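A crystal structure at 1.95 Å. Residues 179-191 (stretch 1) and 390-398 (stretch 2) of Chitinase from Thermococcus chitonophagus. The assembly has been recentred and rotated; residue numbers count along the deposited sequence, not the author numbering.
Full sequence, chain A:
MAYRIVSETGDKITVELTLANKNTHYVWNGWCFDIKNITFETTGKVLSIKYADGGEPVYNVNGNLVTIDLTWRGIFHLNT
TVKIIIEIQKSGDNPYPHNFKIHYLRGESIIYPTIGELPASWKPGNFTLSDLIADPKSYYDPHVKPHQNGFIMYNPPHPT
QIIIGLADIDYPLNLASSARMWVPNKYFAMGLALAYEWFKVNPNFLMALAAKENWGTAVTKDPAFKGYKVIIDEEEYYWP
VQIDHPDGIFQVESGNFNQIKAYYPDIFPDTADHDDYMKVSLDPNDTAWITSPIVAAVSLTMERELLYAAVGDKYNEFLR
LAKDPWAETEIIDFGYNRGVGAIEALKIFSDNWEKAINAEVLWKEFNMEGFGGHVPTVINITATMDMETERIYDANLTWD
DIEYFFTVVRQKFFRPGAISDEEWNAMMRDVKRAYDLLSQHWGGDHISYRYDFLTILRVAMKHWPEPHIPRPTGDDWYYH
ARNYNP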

# COMPACT_ATOMS: atom_id res chain seq x y z
N ALA A 179 23.81 19.91 12.56
CA ALA A 179 23.88 18.46 12.66
C ALA A 179 25.20 17.96 12.06
O ALA A 179 25.93 18.72 11.45
CB ALA A 179 22.66 17.82 11.93
N ARG A 180 25.47 16.68 12.24
CA ARG A 180 26.60 16.04 11.56
C ARG A 180 26.16 14.70 11.04
O ARG A 180 25.57 13.91 11.78
CB ARG A 180 27.76 15.88 12.55
CG ARG A 180 28.91 14.99 12.09
CD ARG A 180 29.97 14.86 13.27
NE ARG A 180 31.03 13.94 12.84
CZ ARG A 180 32.25 13.91 13.35
NH1 ARG A 180 32.58 14.75 14.34
NH2 ARG A 180 33.13 13.05 12.87
N MET A 181 26.44 14.42 9.77
CA MET A 181 26.03 13.12 9.21
C MET A 181 26.91 12.00 9.76
O MET A 181 28.11 12.22 9.99
CB MET A 181 26.14 13.17 7.67
CG MET A 181 25.37 14.35 7.06
SD MET A 181 23.57 14.36 7.52
CE MET A 181 22.98 12.83 6.79
N TRP A 182 26.33 10.83 9.99
CA TRP A 182 27.10 9.67 10.46
C TRP A 182 26.41 8.42 9.98
O TRP A 182 25.19 8.40 9.70
CB TRP A 182 27.28 9.67 12.02
CG TRP A 182 26.19 8.96 12.77
CD1 TRP A 182 24.84 9.26 12.71
CD2 TRP A 182 26.33 7.90 13.70
NE1 TRP A 182 24.15 8.43 13.56
CE2 TRP A 182 25.04 7.60 14.19
CE3 TRP A 182 27.44 7.16 14.19
CZ2 TRP A 182 24.80 6.58 15.11
CZ3 TRP A 182 27.19 6.14 15.11
CH2 TRP A 182 25.89 5.86 15.55
N VAL A 183 27.20 7.38 9.83
CA VAL A 183 26.74 6.10 9.37
C VAL A 183 26.63 5.21 10.62
O VAL A 183 27.66 4.91 11.23
CB VAL A 183 27.72 5.49 8.35
CG1 VAL A 183 27.35 4.02 8.10
CG2 VAL A 183 27.72 6.34 7.00
N PRO A 184 25.41 4.78 11.01
CA PRO A 184 25.29 4.03 12.28
C PRO A 184 26.11 2.74 12.36
O PRO A 184 26.61 2.41 13.42
CB PRO A 184 23.78 3.69 12.35
CG PRO A 184 23.13 4.88 11.62
CD PRO A 184 24.08 5.15 10.46
N ASN A 185 26.20 1.97 11.27
CA ASN A 185 27.06 0.78 11.30
C ASN A 185 27.35 0.34 9.89
O ASN A 185 26.78 0.87 8.92
CB ASN A 185 26.41 -0.37 12.08
CG ASN A 185 25.07 -0.81 11.48
OD1 ASN A 185 25.02 -1.38 10.40
ND2 ASN A 185 23.97 -0.66 12.25
N LYS A 186 28.24 -0.64 9.76
CA LYS A 186 28.77 -0.99 8.46
C LYS A 186 27.78 -1.84 7.71
O LYS A 186 27.91 -1.97 6.49
CB LYS A 186 30.11 -1.75 8.65
CG LYS A 186 29.89 -3.09 9.37
CD LYS A 186 31.25 -3.85 9.54
CE LYS A 186 32.18 -3.24 10.54
NZ LYS A 186 33.20 -4.30 10.93
N TYR A 187 26.84 -2.50 8.41
CA TYR A 187 25.89 -3.34 7.67
C TYR A 187 24.92 -2.43 6.92
O TYR A 187 24.55 -2.68 5.77
CB TYR A 187 25.15 -4.32 8.61
CG TYR A 187 26.16 -5.12 9.38
CD1 TYR A 187 27.03 -5.98 8.72
CD2 TYR A 187 26.31 -4.96 10.77
CE1 TYR A 187 28.02 -6.68 9.43
CE2 TYR A 187 27.29 -5.64 11.47
CZ TYR A 187 28.13 -6.52 10.79
OH TYR A 187 29.12 -7.19 11.48
N PHE A 188 24.51 -1.37 7.59
CA PHE A 188 23.74 -0.31 6.95
C PHE A 188 24.52 0.28 5.76
O PHE A 188 23.96 0.51 4.67
CB PHE A 188 23.43 0.82 7.97
CG PHE A 188 22.72 2.02 7.34
CD1 PHE A 188 21.42 1.89 6.84
CD2 PHE A 188 23.34 3.25 7.27
CE1 PHE A 188 20.74 3.04 6.25
CE2 PHE A 188 22.69 4.37 6.67
CZ PHE A 188 21.38 4.23 6.18
N ALA A 189 25.82 0.53 5.98
CA ALA A 189 26.64 1.08 4.86
C ALA A 189 26.64 0.10 3.68
O ALA A 189 26.52 0.49 2.50
CB ALA A 189 28.11 1.37 5.34
N MET A 190 26.77 -1.20 3.97
CA MET A 190 26.71 -2.15 2.85
C MET A 190 25.35 -2.18 2.15
O MET A 190 25.29 -2.41 0.95
CB MET A 190 27.09 -3.59 3.32
CG MET A 190 28.59 -3.66 3.65
SD MET A 190 29.07 -5.39 4.08
CE MET A 190 28.54 -5.42 5.71
N GLY A 191 24.26 -1.98 2.89
CA GLY A 191 22.95 -1.88 2.25
C GLY A 191 22.85 -0.66 1.33
O GLY A 191 22.27 -0.76 0.25
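Stretch 2 (390-398) ERIYDANLT

Stretch 2 packs as an extended segment along one side of stretch 1 through a mainly side-chain contact, centred on the ring of Y393 and flanked by an arginine stack at one end and a lysine hydrogen bond towards the other. The two segments, more than 200 residues apart in the chain, together bury 460 Å².

They run in the same general sense: R391 lies by R180, Y393 by V183, and L397 by K186 and M190. The backbones lie apart, with CA atoms 7.5 Å apart for V183 and Y393 and 6.7 Å for K186 and A395. Stretch 2 remains extended from R391 to L397, with a strand at N396 and L397, whereas stretch 1 passes from a strand through a loop into a helix beginning at K186. N185 caps that helix, its OD1 accepting from F188 N at 2.9 Å and, more weakly, from Y187 N at 2.9 Å.

Y393, with chi1 in t, points its ring at the side of the first helical turn. V183 CB lies over one face of its ring, 3.6 Å from Y393 CE1, in a CH-pi contact, while A189 CB approaches Y393 CE2 obliquely at 3.4 Å. Y393 OH lies 3.4 Å from K186 CA.

At the strand end of stretch 1, the guanidinium of R180 lies flat on that of R391, their centres 3.7 Å apart and planes inclined by 11°. R180 NH2 and R391 NH1, 3.5 Å apart, are both donors and form no hydrogen bond; flat stacking leaves the in-plane edges open, and R180 NH1 and R391 NE, NH1 and NH2 are hydrogen-bonded elsewhere in the structure.

Further along, K186 NZ donates to the backbone N396 O at 3.1 Å, the sole hydrogen bond between the stretches. Its aliphatic chain also touches L397, with K186 CD 3.9 Å from L397 CD2, and M190 SD meets L397 CD1 at 4.1 Å.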

# COMPACT_ATOMS: atom_id res chain seq x y z
N GLU A 390 36.82 16.23 2.89
CA GLU A 390 37.61 15.91 4.08
C GLU A 390 37.27 14.66 4.87
O GLU A 390 38.16 13.97 5.34
CB GLU A 390 37.70 17.13 4.99
CG GLU A 390 38.31 18.32 4.29
CD GLU A 390 38.68 19.42 5.24
OE1 GLU A 390 38.50 19.25 6.46
OE2 GLU A 390 39.15 20.47 4.77
N ARG A 391 35.99 14.40 5.07
CA ARG A 391 35.57 13.30 5.92
C ARG A 391 34.68 12.36 5.12
O ARG A 391 33.51 12.64 4.92
CB ARG A 391 34.80 13.87 7.10
CG ARG A 391 34.97 13.14 8.41
CD ARG A 391 34.62 14.02 9.61
NE ARG A 391 33.36 14.71 9.42
CZ ARG A 391 32.91 15.69 10.19
NH1 ARG A 391 33.61 16.10 11.23
NH2 ARG A 391 31.75 16.26 9.93
N ILE A 392 35.22 11.22 4.72
CA ILE A 392 34.50 10.28 3.89
C ILE A 392 34.40 8.97 4.62
O ILE A 392 35.38 8.49 5.15
CB ILE A 392 35.22 10.01 2.55
CG1 ILE A 392 35.43 11.31 1.78
CG2 ILE A 392 34.42 9.04 1.71
CD1 ILE A 392 34.21 12.19 1.73
N TYR A 393 33.21 8.40 4.66
CA TYR A 393 33.06 7.17 5.41
C TYR A 393 33.96 6.02 4.89
O TYR A 393 34.08 5.80 3.70
CB TYR A 393 31.60 6.70 5.37
CG TYR A 393 31.36 5.44 6.10
CD1 TYR A 393 31.29 5.44 7.47
CD2 TYR A 393 31.20 4.25 5.41
CE1 TYR A 393 31.07 4.23 8.20
CE2 TYR A 393 30.98 3.05 6.10
CZ TYR A 393 30.88 3.07 7.50
OH TYR A 393 30.63 1.90 8.17
N ASP A 394 34.51 5.25 5.82
CA ASP A 394 35.21 4.00 5.46
C ASP A 394 35.11 3.03 6.62
O ASP A 394 34.82 3.44 7.75
CB ASP A 394 36.68 4.33 5.11
CG ASP A 394 37.38 3.21 4.29
OD1 ASP A 394 36.80 2.14 3.99
OD2 ASP A 394 38.55 3.47 3.92
N ALA A 395 35.28 1.73 6.38
CA ALA A 395 35.12 0.75 7.43
C ALA A 395 35.91 -0.46 7.01
O ALA A 395 35.93 -0.77 5.83
CB ALA A 395 33.61 0.36 7.63
N ASN A 396 36.50 -1.18 7.96
CA ASN A 396 37.02 -2.53 7.70
C ASN A 396 35.91 -3.53 7.59
O ASN A 396 35.06 -3.65 8.49
CB ASN A 396 37.96 -2.95 8.84
CG ASN A 396 39.12 -2.01 9.01
OD1 ASN A 396 39.46 -1.25 8.12
ND2 ASN A 396 39.74 -2.06 10.17
N LEU A 397 35.89 -4.30 6.52
CA LEU A 397 34.94 -5.40 6.41
C LEU A 397 35.73 -6.70 6.44
O LEU A 397 36.66 -6.86 5.65
CB LEU A 397 34.15 -5.32 5.10
CG LEU A 397 33.53 -3.97 4.73
CD1 LEU A 397 32.85 -4.01 3.36
CD2 LEU A 397 32.50 -3.64 5.85
N THR A 398 35.31 -7.65 7.28
CA THR A 398 35.96 -8.93 7.44
C THR A 398 35.18 -9.92 6.62
O THR A 398 34.05 -9.61 6.17
CB THR A 398 35.96 -9.39 8.91
OG1 THR A 398 34.60 -9.64 9.30
CG2 THR A 398 36.56 -8.34 9.82